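Local structure of phytase (Debaryomyces castellii, 2GFI) at residues L10-G15 and E29-I34; E62-F67 and T146-L151; T206-C211 and D333-I338. The protein removes phosphate from phytate (myo-inositol hexakisphosphate) as a 3-phytase of the histidine acid phosphatase family. All coordinates share one frame; numbering follows the deposited sequence.

Interaction 1: residues L10-G15 and E29-I34; sequences LLVGQG and EQYNII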
ATOM      1  N   LEU A  10       0.911  11.226   4.098  1.00 17.79           N
ATOM      2  CA  LEU A  10       0.324  10.735   5.346  1.00 18.72           C
ATOM      3  C   LEU A  10       1.073  11.264   6.562  1.00 18.76           C
ATOM      4  O   LEU A  10       2.290  11.178   6.654  1.00 18.95           O
ATOM      5  CB  LEU A  10       0.264   9.197   5.384  1.00 18.53           C
ATOM      6  CG  LEU A  10      -0.497   8.553   4.228  1.00 20.55           C
ATOM      7  CD1 LEU A  10      -0.329   7.047   4.285  1.00 19.63           C
ATOM      8  CD2 LEU A  10      -1.977   8.953   4.232  1.00 20.44           C
ATOM      9  N   LEU A  11       0.300  11.780   7.491  1.00 18.80           N
ATOM     10  CA  LEU A  11       0.772  12.288   8.764  1.00 19.91           C
ATOM     11  C   LEU A  11       0.753  11.174   9.815  1.00 20.09           C
ATOM     12  O   LEU A  11       0.215  11.336  10.926  1.00 21.05           O
ATOM     13  CB  LEU A  11      -0.157  13.426   9.176  1.00 19.15           C
ATOM     14  CG  LEU A  11       0.191  14.892   8.853  1.00 19.17           C
ATOM     15  CD1 LEU A  11       1.438  15.149   8.066  1.00 17.54           C
ATOM     16  CD2 LEU A  11      -1.027  15.722   8.381  1.00 15.42           C
ATOM     17  N   VAL A  12       1.315  10.034   9.444  1.00 19.35           N
ATOM     18  CA  VAL A  12       1.425   8.876  10.326  1.00 18.96           C
ATOM     19  C   VAL A  12       2.538   8.018   9.756  1.00 20.03           C
ATOM     20  O   VAL A  12       2.735   7.987   8.519  1.00 21.79           O
ATOM     21  CB  VAL A  12       0.109   8.069  10.361  1.00 18.95           C
ATOM     22  CG1 VAL A  12      -0.129   7.314   8.988  1.00 17.92           C
ATOM     23  CG2 VAL A  12       0.051   7.118  11.592  1.00 15.92           C
ATOM     24  N   GLY A  13       3.269   7.317  10.613  1.00 20.03           N
ATOM     25  CA  GLY A  13       4.252   6.371  10.112  1.00 19.25           C
ATOM     26  C   GLY A  13       3.780   4.933  10.234  1.00 19.95           C
ATOM     27  O   GLY A  13       2.571   4.652  10.315  1.00 19.82           O
ATOM     28  N   GLN A  14       4.749   4.015  10.295  1.00 19.35           N
ATOM     29  CA  GLN A  14       4.478   2.604  10.195  1.00 18.24           C
ATOM     30  C   GLN A  14       3.858   2.022  11.456  1.00 18.23           C
ATOM     31  O   GLN A  14       3.314   0.908  11.422  1.00 18.42           O
ATOM     32  CB  GLN A  14       5.753   1.864   9.818  1.00 18.22           C
ATOM     33  CG  GLN A  14       6.399   2.395   8.562  1.00 16.18           C
ATOM     34  CD  GLN A  14       5.412   2.478   7.432  1.00 16.47           C
ATOM     35  OE1 GLN A  14       5.164   3.581   6.883  1.00 19.30           O
ATOM     36  NE2 GLN A  14       4.823   1.337   7.074  1.00 11.12           N
ATOM     37  N   GLY A  15       3.920   2.773  12.552  1.00 17.55           N
ATOM     38  CA  GLY A  15       3.316   2.371  13.813  1.00 17.35           C
ATOM     39  C   GLY A  15       1.840   2.041  13.714  1.00 17.31           C
ATOM     40  O   GLY A  15       1.269   1.381  14.608  1.00 17.45           O
ATOM     41  N   GLU A  29      -5.838   6.600   6.106  1.00 16.98           N
ATOM     42  CA  GLU A  29      -6.370   7.678   5.233  1.00 16.82           C
ATOM     43  C   GLU A  29      -6.809   8.917   5.992  1.00 16.99           C
ATOM     44  O   GLU A  29      -6.773  10.009   5.440  1.00 17.69           O
ATOM     45  CB  GLU A  29      -7.509   7.162   4.343  1.00 15.74           C
ATOM     46  CG  GLU A  29      -6.972   6.249   3.263  1.00 17.46           C
ATOM     47  CD  GLU A  29      -8.053   5.512   2.495  1.00 19.22           C
ATOM     48  OE1 GLU A  29      -9.262   5.817   2.696  1.00 23.27           O
ATOM     49  OE2 GLU A  29      -7.685   4.636   1.677  1.00 20.06           O
ATOM     50  N   GLN A  30      -7.222   8.751   7.247  1.00 16.52           N
ATOM     51  CA  GLN A  30      -7.563   9.894   8.107  1.00 16.83           C
ATOM     52  C   GLN A  30      -6.364  10.862   8.210  1.00 16.76           C
ATOM     53  O   GLN A  30      -6.533  12.027   8.534  1.00 16.95           O
ATOM     54  CB  GLN A  30      -7.945   9.403   9.508  1.00 15.79           C
ATOM     55  CG  GLN A  30      -6.885   8.479  10.066  1.00 18.32           C
ATOM     56  CD  GLN A  30      -7.114   7.996  11.472  1.00 20.50           C
ATOM     57  OE1 GLN A  30      -7.070   6.771  11.723  1.00 26.12           O
ATOM     58  NE2 GLN A  30      -7.334   8.906  12.390  1.00 17.26           N
ATOM     59  N   TYR A  31      -5.161  10.367   7.936  1.00 16.31           N
ATOM     60  CA  TYR A  31      -3.946  11.131   8.218  1.00 17.23           C
ATOM     61  C   TYR A  31      -3.424  11.878   6.996  1.00 17.30           C
ATOM     62  O   TYR A  31      -2.376  12.484   7.043  1.00 17.74           O
ATOM     63  CB  TYR A  31      -2.847  10.205   8.731  1.00 16.69           C
ATOM     64  CG  TYR A  31      -3.119   9.602  10.075  1.00 17.37           C
ATOM     65  CD1 TYR A  31      -3.173  10.387  11.219  1.00 17.14           C
ATOM     66  CD2 TYR A  31      -3.295   8.211  10.213  1.00 19.17           C
ATOM     67  CE1 TYR A  31      -3.391   9.811  12.469  1.00 17.85           C
ATOM     68  CE2 TYR A  31      -3.490   7.628  11.438  1.00 17.56           C
ATOM     69  CZ  TYR A  31      -3.530   8.434  12.556  1.00 17.77           C
ATOM     70  OH  TYR A  31      -3.743   7.850  13.764  1.00 20.49           O
ATOM     71  N   ASN A  32      -4.137  11.798   5.897  1.00 16.98           N
ATOM     72  CA  ASN A  32      -3.695  12.445   4.714  1.00 17.74           C
ATOM     73  C   ASN A  32      -3.732  13.980   4.868  1.00 18.09           C
ATOM     74  O   ASN A  32      -4.791  14.545   5.161  1.00 18.49           O
ATOM     75  CB  ASN A  32      -4.508  11.958   3.500  1.00 17.48           C
ATOM     76  CG  ASN A  32      -3.834  12.305   2.198  1.00 17.37           C
ATOM     77  OD1 ASN A  32      -3.569  13.478   1.937  1.00 18.71           O
ATOM     78  ND2 ASN A  32      -3.521  11.296   1.381  1.00 13.45           N
ATOM     79  N   ILE A  33      -2.566  14.608   4.662  1.00 17.63           N
ATOM     80  CA  ILE A  33      -2.307  16.047   4.806  1.00 17.44           C
ATOM     81  C   ILE A  33      -3.317  16.855   3.956  1.00 17.41           C
ATOM     82  O   ILE A  33      -3.855  17.879   4.402  1.00 17.23           O
ATOM     83  CB  ILE A  33      -0.772  16.309   4.436  1.00 17.76           C
ATOM     84  CG1 ILE A  33      -0.204  17.687   4.850  1.00 19.62           C
ATOM     85  CG2 ILE A  33      -0.500  16.145   2.985  1.00 16.32           C
ATOM     86  CD1 ILE A  33      -0.979  18.338   5.891  1.00 24.15           C
ATOM     87  N   ILE A  34      -3.597  16.376   2.738  1.00 16.43           N
ATOM     88  CA  ILE A  34      -4.565  17.021   1.881  1.00 16.03           C
ATOM     89  C   ILE A  34      -5.883  17.321   2.594  1.00 17.23           C
ATOM     90  O   ILE A  34      -6.474  18.391   2.371  1.00 17.02           O
ATOM     91  CB  ILE A  34      -4.813  16.207   0.610  1.00 15.52           C
ATOM     92  CG1 ILE A  34      -3.513  16.054  -0.161  1.00 13.88           C
ATOM     93  CG2 ILE A  34      -5.865  16.890  -0.263  1.00 14.25           C
ATOM     94  CD1 ILE A  34      -3.617  15.170  -1.372  1.00 14.52           C
TER

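Interaction 2: residues E62-F67 and T146-L151; sequences EQVQLF and TKYGEL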
ATOM      1  N   GLU A  62     -27.653   6.087 -18.759  1.00 27.05           N
ATOM      2  CA  GLU A  62     -28.471   6.952 -19.604  1.00 28.64           C
ATOM      3  C   GLU A  62     -27.865   8.327 -19.775  1.00 28.50           C
ATOM      4  O   GLU A  62     -27.942   8.892 -20.855  1.00 29.42           O
ATOM      5  CB  GLU A  62     -29.873   7.085 -19.038  1.00 29.24           C
ATOM      6  CG  GLU A  62     -30.698   5.822 -19.163  1.00 31.89           C
ATOM      7  CD  GLU A  62     -32.045   6.016 -18.518  1.00 34.67           C
ATOM      8  OE1 GLU A  62     -32.077   6.312 -17.324  1.00 35.58           O
ATOM      9  OE2 GLU A  62     -33.072   5.905 -19.214  1.00 40.77           O
ATOM     10  N   GLN A  63     -27.245   8.851 -18.716  1.00 27.76           N
ATOM     11  CA  GLN A  63     -26.691  10.199 -18.732  1.00 26.88           C
ATOM     12  C   GLN A  63     -25.644  10.379 -17.623  1.00 26.62           C
ATOM     13  O   GLN A  63     -25.702   9.724 -16.584  1.00 27.19           O
ATOM     14  CB  GLN A  63     -27.827  11.206 -18.569  1.00 27.28           C
ATOM     15  CG  GLN A  63     -27.466  12.674 -18.793  1.00 27.04           C
ATOM     16  CD  GLN A  63     -28.622  13.571 -18.480  1.00 28.40           C
ATOM     17  OE1 GLN A  63     -29.775  13.259 -18.845  1.00 32.68           O
ATOM     18  NE2 GLN A  63     -28.358  14.658 -17.778  1.00 25.61           N
ATOM     19  N   VAL A  64     -24.688  11.271 -17.848  1.00 25.71           N
ATOM     20  CA  VAL A  64     -23.783  11.683 -16.796  1.00 24.81           C
ATOM     21  C   VAL A  64     -23.558  13.179 -16.892  1.00 24.89           C
ATOM     22  O   VAL A  64     -23.432  13.715 -17.983  1.00 25.10           O
ATOM     23  CB  VAL A  64     -22.433  10.891 -16.851  1.00 24.77           C
ATOM     24  CG1 VAL A  64     -21.667  11.186 -18.174  1.00 21.46           C
ATOM     25  CG2 VAL A  64     -21.598  11.110 -15.581  1.00 23.13           C
ATOM     26  N   GLN A  65     -23.543  13.840 -15.736  1.00 24.59           N
ATOM     27  CA  GLN A  65     -23.153  15.231 -15.618  1.00 23.83           C
ATOM     28  C   GLN A  65     -21.948  15.289 -14.700  1.00 23.59           C
ATOM     29  O   GLN A  65     -21.917  14.672 -13.646  1.00 24.11           O
ATOM     30  CB  GLN A  65     -24.296  16.084 -15.079  1.00 24.22           C
ATOM     31  CG  GLN A  65     -25.680  15.731 -15.685  1.00 25.05           C
ATOM     32  CD  GLN A  65     -26.808  16.497 -15.068  1.00 24.51           C
ATOM     33  OE1 GLN A  65     -26.598  17.235 -14.131  1.00 24.14           O
ATOM     34  NE2 GLN A  65     -28.023  16.333 -15.602  1.00 26.44           N
ATOM     35  N   LEU A  66     -20.927  15.980 -15.173  1.00 23.11           N
ATOM     36  CA  LEU A  66     -19.749  16.285 -14.451  1.00 22.10           C
ATOM     37  C   LEU A  66     -19.717  17.794 -14.155  1.00 22.22           C
ATOM     38  O   LEU A  66     -19.872  18.640 -15.050  1.00 21.76           O
ATOM     39  CB  LEU A  66     -18.531  15.886 -15.273  1.00 21.35           C
ATOM     40  CG  LEU A  66     -17.208  16.392 -14.683  1.00 21.68           C
ATOM     41  CD1 LEU A  66     -16.938  15.785 -13.272  1.00 21.20           C
ATOM     42  CD2 LEU A  66     -16.047  16.118 -15.649  1.00 19.95           C
ATOM     43  N   PHE A  67     -19.520  18.110 -12.885  1.00 21.46           N
ATOM     44  CA  PHE A  67     -19.240  19.441 -12.459  1.00 21.21           C
ATOM     45  C   PHE A  67     -17.898  19.409 -11.795  1.00 21.25           C
ATOM     46  O   PHE A  67     -17.729  18.864 -10.714  1.00 21.82           O
ATOM     47  CB  PHE A  67     -20.334  19.961 -11.529  1.00 20.96           C
ATOM     48  CG  PHE A  67     -21.684  20.001 -12.188  1.00 21.53           C
ATOM     49  CD1 PHE A  67     -22.086  21.127 -12.906  1.00 20.66           C
ATOM     50  CD2 PHE A  67     -22.546  18.885 -12.127  1.00 21.10           C
ATOM     51  CE1 PHE A  67     -23.349  21.166 -13.525  1.00 20.49           C
ATOM     52  CE2 PHE A  67     -23.807  18.897 -12.756  1.00 19.94           C
ATOM     53  CZ  PHE A  67     -24.207  20.049 -13.459  1.00 22.24           C
ATOM     54  N   THR A 146     -13.375   6.109 -20.078  1.00 23.31           N
ATOM     55  CA  THR A 146     -13.420   4.668 -19.793  1.00 24.59           C
ATOM     56  C   THR A 146     -14.731   4.254 -19.128  1.00 24.45           C
ATOM     57  O   THR A 146     -15.303   3.280 -19.521  1.00 26.29           O
ATOM     58  CB  THR A 146     -12.233   4.207 -18.931  1.00 24.49           C
ATOM     59  OG1 THR A 146     -11.031   4.338 -19.671  1.00 24.90           O
ATOM     60  CG2 THR A 146     -12.301   2.708 -18.731  1.00 25.68           C
ATOM     61  N   LYS A 147     -15.206   5.017 -18.144  1.00 24.08           N
ATOM     62  CA  LYS A 147     -16.446   4.721 -17.450  1.00 23.12           C
ATOM     63  C   LYS A 147     -17.725   5.022 -18.233  1.00 22.50           C
ATOM     64  O   LYS A 147     -18.674   4.211 -18.243  1.00 21.39           O
ATOM     65  CB  LYS A 147     -16.502   5.467 -16.107  1.00 23.10           C
ATOM     66  CG  LYS A 147     -17.617   4.906 -15.225  1.00 22.31           C
ATOM     67  CD  LYS A 147     -17.622   5.424 -13.798  1.00 24.59           C
ATOM     68  CE  LYS A 147     -18.836   4.881 -13.026  1.00 25.60           C
ATOM     69  NZ  LYS A 147     -18.936   5.483 -11.645  1.00 28.59           N
ATOM     70  N   TYR A 148     -17.760   6.206 -18.843  1.00 21.76           N
ATOM     71  CA  TYR A 148     -19.010   6.767 -19.363  1.00 21.75           C
ATOM     72  C   TYR A 148     -19.118   6.823 -20.869  1.00 22.36           C
ATOM     73  O   TYR A 148     -20.156   7.182 -21.384  1.00 21.97           O
ATOM     74  CB  TYR A 148     -19.249   8.168 -18.810  1.00 19.97           C
ATOM     75  CG  TYR A 148     -19.379   8.202 -17.305  1.00 19.45           C
ATOM     76  CD1 TYR A 148     -20.521   7.708 -16.673  1.00 19.99           C
ATOM     77  CD2 TYR A 148     -18.353   8.738 -16.506  1.00 17.77           C
ATOM     78  CE1 TYR A 148     -20.635   7.747 -15.281  1.00 20.65           C
ATOM     79  CE2 TYR A 148     -18.465   8.798 -15.137  1.00 18.54           C
ATOM     80  CZ  TYR A 148     -19.597   8.291 -14.521  1.00 20.65           C
ATOM     81  OH  TYR A 148     -19.704   8.337 -13.144  1.00 20.86           O
ATOM     82  N   GLY A 149     -18.038   6.473 -21.552  1.00 23.81           N
ATOM     83  CA  GLY A 149     -17.926   6.622 -22.992  1.00 25.87           C
ATOM     84  C   GLY A 149     -18.933   5.850 -23.847  1.00 27.26           C
ATOM     85  O   GLY A 149     -19.117   6.196 -25.007  1.00 28.12           O
ATOM     86  N   GLU A 150     -19.574   4.813 -23.305  1.00 27.96           N
ATOM     87  CA  GLU A 150     -20.641   4.126 -24.043  1.00 29.06           C
ATOM     88  C   GLU A 150     -21.763   5.120 -24.351  1.00 29.00           C
ATOM     89  O   GLU A 150     -22.544   4.909 -25.284  1.00 29.64           O
ATOM     90  CB  GLU A 150     -21.222   2.958 -23.242  1.00 29.28           C
ATOM     91  CG  GLU A 150     -22.110   3.389 -22.081  1.00 30.95           C
ATOM     92  CD  GLU A 150     -22.326   2.263 -21.089  1.00 33.39           C
ATOM     93  OE1 GLU A 150     -21.335   1.755 -20.517  1.00 33.06           O
ATOM     94  OE2 GLU A 150     -23.491   1.862 -20.907  1.00 34.51           O
ATOM     95  N   LEU A 151     -21.837   6.189 -23.553  1.00 28.29           N
ATOM     96  CA  LEU A 151     -22.848   7.236 -23.692  1.00 27.92           C
ATOM     97  C   LEU A 151     -22.440   8.245 -24.761  1.00 28.41           C
ATOM     98  O   LEU A 151     -23.222   9.115 -25.119  1.00 28.84           O
ATOM     99  CB  LEU A 151     -23.023   7.994 -22.376  1.00 27.46           C
ATOM    100  CG  LEU A 151     -23.855   7.412 -21.235  1.00 28.12           C
ATOM    101  CD1 LEU A 151     -24.006   8.473 -20.142  1.00 25.96           C
ATOM    102  CD2 LEU A 151     -25.204   6.907 -21.704  1.00 27.65           C
TER

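Interaction 3: residues T206-C211 and D333-I338; sequences TPRDGC and DTDIEI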
ATOM      1  N   THR A 206     -20.904  30.357 -12.885  1.00 29.83           N
ATOM      2  CA  THR A 206     -20.579  31.088 -11.663  1.00 29.84           C
ATOM      3  C   THR A 206     -21.740  32.030 -11.310  1.00 30.15           C
ATOM      4  O   THR A 206     -21.546  33.230 -11.265  1.00 30.07           O
ATOM      5  CB  THR A 206     -19.262  31.923 -11.841  1.00 29.75           C
ATOM      6  OG1 THR A 206     -19.384  32.809 -12.972  1.00 29.40           O
ATOM      7  CG2 THR A 206     -18.072  31.036 -12.195  1.00 27.65           C
ATOM      8  N   PRO A 207     -22.940  31.498 -11.065  1.00 30.83           N
ATOM      9  CA  PRO A 207     -24.120  32.348 -10.818  1.00 31.07           C
ATOM     10  C   PRO A 207     -24.000  33.258  -9.593  1.00 32.00           C
ATOM     11  O   PRO A 207     -24.737  34.259  -9.485  1.00 33.01           O
ATOM     12  CB  PRO A 207     -25.250  31.338 -10.627  1.00 31.05           C
ATOM     13  CG  PRO A 207     -24.541  30.063 -10.211  1.00 30.99           C
ATOM     14  CD  PRO A 207     -23.270  30.058 -11.011  1.00 30.38           C
ATOM     15  N   ARG A 208     -23.081  32.954  -8.679  1.00 31.87           N
ATOM     16  CA  ARG A 208     -22.879  33.857  -7.551  1.00 32.08           C
ATOM     17  C   ARG A 208     -22.420  35.245  -8.025  1.00 32.81           C
ATOM     18  O   ARG A 208     -22.610  36.217  -7.307  1.00 33.48           O
ATOM     19  CB  ARG A 208     -21.848  33.290  -6.573  1.00 31.03           C
ATOM     20  CG  ARG A 208     -20.448  33.298  -7.124  1.00 29.90           C
ATOM     21  CD  ARG A 208     -19.517  32.393  -6.430  1.00 29.21           C
ATOM     22  NE  ARG A 208     -18.528  31.879  -7.365  1.00 30.40           N
ATOM     23  CZ  ARG A 208     -17.305  32.369  -7.497  1.00 30.36           C
ATOM     24  NH1 ARG A 208     -16.918  33.383  -6.726  1.00 28.75           N
ATOM     25  NH2 ARG A 208     -16.475  31.837  -8.393  1.00 29.92           N
ATOM     26  N   ASP A 209     -21.777  35.310  -9.197  1.00 33.06           N
ATOM     27  CA  ASP A 209     -21.232  36.549  -9.731  1.00 34.39           C
ATOM     28  C   ASP A 209     -22.337  37.586 -10.040  1.00 35.21           C
ATOM     29  O   ASP A 209     -22.168  38.783  -9.791  1.00 34.90           O
ATOM     30  CB  ASP A 209     -20.417  36.260 -11.002  1.00 34.59           C
ATOM     31  CG  ASP A 209     -19.087  35.574 -10.712  1.00 34.94           C
ATOM     32  OD1 ASP A 209     -18.706  35.422  -9.542  1.00 34.98           O
ATOM     33  OD2 ASP A 209     -18.342  35.150 -11.603  1.00 36.22           O
ATOM     34  N   GLY A 210     -23.452  37.102 -10.595  1.00 35.93           N
ATOM     35  CA  GLY A 210     -24.608  37.933 -10.861  1.00 36.95           C
ATOM     36  C   GLY A 210     -25.562  38.040  -9.684  1.00 37.83           C
ATOM     37  O   GLY A 210     -26.611  38.647  -9.800  1.00 37.99           O
ATOM     38  N   CYS A 211     -25.226  37.443  -8.548  1.00 38.48           N
ATOM     39  CA  CYS A 211     -26.098  37.585  -7.404  1.00 39.20           C
ATOM     40  C   CYS A 211     -25.653  38.744  -6.552  1.00 40.22           C
ATOM     41  O   CYS A 211     -24.674  38.621  -5.824  1.00 41.12           O
ATOM     42  CB  CYS A 211     -26.165  36.316  -6.572  1.00 39.01           C
ATOM     43  SG  CYS A 211     -27.248  36.575  -5.151  1.00 39.18           S
ATOM     44  N   ASP A 333     -14.270  26.045  -7.036  1.00 26.62           N
ATOM     45  CA  ASP A 333     -14.740  25.375  -5.841  1.00 27.54           C
ATOM     46  C   ASP A 333     -15.978  26.062  -5.288  1.00 27.00           C
ATOM     47  O   ASP A 333     -16.958  25.398  -4.883  1.00 27.46           O
ATOM     48  CB  ASP A 333     -13.633  25.287  -4.778  1.00 28.33           C
ATOM     49  CG  ASP A 333     -12.961  26.621  -4.490  1.00 31.22           C
ATOM     50  OD1 ASP A 333     -13.252  27.660  -5.140  1.00 35.51           O
ATOM     51  OD2 ASP A 333     -12.090  26.728  -3.607  1.00 35.91           O
ATOM     52  N   THR A 334     -15.946  27.392  -5.310  1.00 26.54           N
ATOM     53  CA  THR A 334     -16.997  28.207  -4.739  1.00 26.28           C
ATOM     54  C   THR A 334     -18.322  27.919  -5.399  1.00 25.66           C
ATOM     55  O   THR A 334     -19.335  27.848  -4.737  1.00 25.87           O
ATOM     56  CB  THR A 334     -16.635  29.696  -4.822  1.00 26.55           C
ATOM     57  OG1 THR A 334     -15.494  29.946  -3.991  1.00 27.94           O
ATOM     58  CG2 THR A 334     -17.718  30.531  -4.135  1.00 26.77           C
ATOM     59  N   ASP A 335     -18.300  27.677  -6.699  1.00 25.65           N
ATOM     60  CA  ASP A 335     -19.527  27.492  -7.438  1.00 25.99           C
ATOM     61  C   ASP A 335     -20.077  26.128  -7.185  1.00 26.00           C
ATOM     62  O   ASP A 335     -21.301  25.948  -7.059  1.00 25.67           O
ATOM     63  CB  ASP A 335     -19.246  27.713  -8.889  1.00 26.26           C
ATOM     64  CG  ASP A 335     -18.708  29.082  -9.121  1.00 28.88           C
ATOM     65  OD1 ASP A 335     -19.519  30.015  -8.900  1.00 31.23           O
ATOM     66  OD2 ASP A 335     -17.507  29.326  -9.447  1.00 30.62           O
ATOM     67  N   ILE A 336     -19.152  25.178  -7.062  1.00 25.56           N
ATOM     68  CA  ILE A 336     -19.506  23.817  -6.746  1.00 24.63           C
ATOM     69  C   ILE A 336     -19.979  23.725  -5.315  1.00 24.18           C
ATOM     70  O   ILE A 336     -20.855  22.922  -5.032  1.00 23.07           O
ATOM     71  CB  ILE A 336     -18.333  22.878  -7.012  1.00 24.26           C
ATOM     72  CG1 ILE A 336     -17.995  22.908  -8.507  1.00 24.42           C
ATOM     73  CG2 ILE A 336     -18.677  21.460  -6.553  1.00 24.35           C
ATOM     74  CD1 ILE A 336     -16.745  22.128  -8.885  1.00 23.86           C
ATOM     75  N   GLU A 337     -19.397  24.524  -4.416  1.00 24.33           N
ATOM     76  CA  GLU A 337     -19.854  24.525  -3.016  1.00 24.71           C
ATOM     77  C   GLU A 337     -21.247  25.057  -2.908  1.00 23.59           C
ATOM     78  O   GLU A 337     -22.075  24.475  -2.233  1.00 23.87           O
ATOM     79  CB  GLU A 337     -18.976  25.361  -2.089  1.00 24.98           C
ATOM     80  CG  GLU A 337     -17.960  24.541  -1.387  1.00 28.29           C
ATOM     81  CD  GLU A 337     -17.291  25.287  -0.276  1.00 30.30           C
ATOM     82  OE1 GLU A 337     -17.343  24.789   0.882  1.00 26.93           O
ATOM     83  OE2 GLU A 337     -16.692  26.342  -0.601  1.00 32.75           O
ATOM     84  N   ILE A 338     -21.484  26.182  -3.562  1.00 23.13           N
ATOM     85  CA  ILE A 338     -22.800  26.790  -3.587  1.00 23.63           C
ATOM     86  C   ILE A 338     -23.800  25.854  -4.271  1.00 23.68           C
ATOM     87  O   ILE A 338     -24.900  25.655  -3.779  1.00 24.05           O
ATOM     88  CB  ILE A 338     -22.721  28.170  -4.282  1.00 23.84           C
ATOM     89  CG1 ILE A 338     -21.858  29.145  -3.442  1.00 23.64           C
ATOM     90  CG2 ILE A 338     -24.121  28.695  -4.589  1.00 22.68           C
ATOM     91  CD1 ILE A 338     -21.397  30.378  -4.196  1.00 22.53           C
TER
HETATM   92  O   HOH W   1     -21.895  30.149  -8.030  1.00 25.61           O

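Interaction 1: residues L10-G15 and E29-I34
V12 packs on the Y31 ring beside a single beta bridge that pairs L10 with N32, joining two parts of the N-terminal loop region that precedes strand 59-69. The bridge is tied by the backbone bond from L11 N to Y31 O (2.8 Å), and I33 pairs with L9 beside it. L11 is the centre of an inverse gamma turn just before V12.

The Y31 side chain can be followed outward. Its CB packs near L11 CB (4.2 Å), and CD1 approaches the carbonyl oxygen of L11 obliquely. At the other ortho carbon, CD2 lies 3.4 Å from V12 CB, a CH-pi contact over one face but displaced toward the rim, and V12 CG1 meets the same carbon at 3.5 Å. Farther out, V12 CG2 touches Y31 CE2 at 3.6 Å and reaches on to CZ at 3.9 Å. Q30 CG covers the opposite face, so the ring is sandwiched between aliphatic groups.

F280 of helix 277-295 touches both L11 and I33, while other subunits of the assembly pack on Y31 and L11. At the far end of the contact, the L11 and I33 side chains meet through L11 CD2 and I33 CD1, 3.6 Å apart.

Interaction 2: residues E62-F67 and T146-L151
Y148 lays its ring against V64 of strand 59-69, the first of two residues by which the segment 146-151 reaches the sheet. Its CA-CB bond points toward the strand, and chi1 of -61° sets CG anti to the carbonyl carbon. The ring turns a face to V64, whose CG2 sits over the ring centre, 3.6 Å from the centroid and 14° off the normal. This is a CH-pi contact made by one methyl pressing squarely on the face; its nearest ring atom is Y148 CE1, at 3.5 Å. V64 CG1, the other branch, lies closer to the root of the side chain, 3.9 Å from Y148 CB. The opposite face of the ring is covered by CG of K147. The hydroxyl of Y148 is engaged beyond the contact by E378 of strand 374-382, which also forms a salt bridge with K147.

Here helix 133-148 packs on the mixed beta sheet of the alpha/beta histidine phosphatase fold. Strand 59-69 lies between 326-331, parallel to it, and the antiparallel 374-382; V64 looks toward this helix, whereas Q63 and Q65 touch helix 302-318. E62 and Q63 both face K379 in a classic beta bulge.

Past Y148 the chain turns through a 3-10 segment, where L151 N bonds to Y148 O (2.9 Å), and this returns L151 to the bulged part of the strand. The two leucine methyls rest on neighbouring backbone units: CD1 is 3.5 Å from Q63 CA and also reaches V64 CG1 (4.1 Å), while CD2 lies 3.5 Å from E62 O.

Interaction 3: residues T206-C211 and D333-I338
D335 OD1 accepts from R208 NE at 2.6 Å and from a water that also takes the backbone N-H of R208. The second carboxylate oxygen completes a side-on salt bridge: R208 NH2 donates to D335 OD2 over 2.9 Å, arriving on the syn side. Both bonds are nearly straight, with N-H...O angles of 168° and 160°. The acceptors lie close to the guanidinium plane, yet the two flat groups are turned 43° apart, and NE meets OD1 from above the carboxylate plane.

R208 CD touches I338 CD1 and T334 CG2, each at 3.5 Å. T334 CB covers one face of the guanidinium at its centre. Over the opposite face stands D209 OD1, whose long 3.9 Å pairing with R208 NH1 is one of charges only, since the oxygen lies well out of the guanidinium plane. D209 is itself tethered by T206 OG1, which donates to D209 OD2 (2.9 Å).

The helix 333-343 begins with D333, the predicted proton donor, directly after H332; this is the His-Asp motif of histidine acid phosphatases. D333 forms a salt bridge with R69, next to the predicted nucleophile H70. Through D335 the 206-211 loop is salt-bridged to the first turn of the helix that carries the predicted proton donor, and D335 OD2 also receives weak bonds from H332 N and T331 OG1.

T206 also packs on the carboxylate, its methyl CG2 lying 3.3 Å from D335 OD2. Downstream in the same loop, C211 is locked by its disulfide to C432.

In the fold
Interactions 2 and 3 lie within the histidine phosphatase family region, their centres about 24 Å apart, and they touch where F67 O meets I336 CD1 at 3.9 Å. Strand 59-69 of interaction 2 leads on to H70, the predicted nucleophile, and interaction 3 contains D333, the predicted proton donor; the D335 side chain is about 8 Å from that of H70. The helix-on-sheet packing of interaction 2 is itself away from the catalytic residues. Also in interaction 3, the side chain of P207 is about 8 Å from a bound NAG, part of an attached glycan. Interaction 1 stands apart, its centre about 33 Å from that of interaction 2 and about 32 Å from that of interaction 3, in an N-terminal region contacted by other subunits.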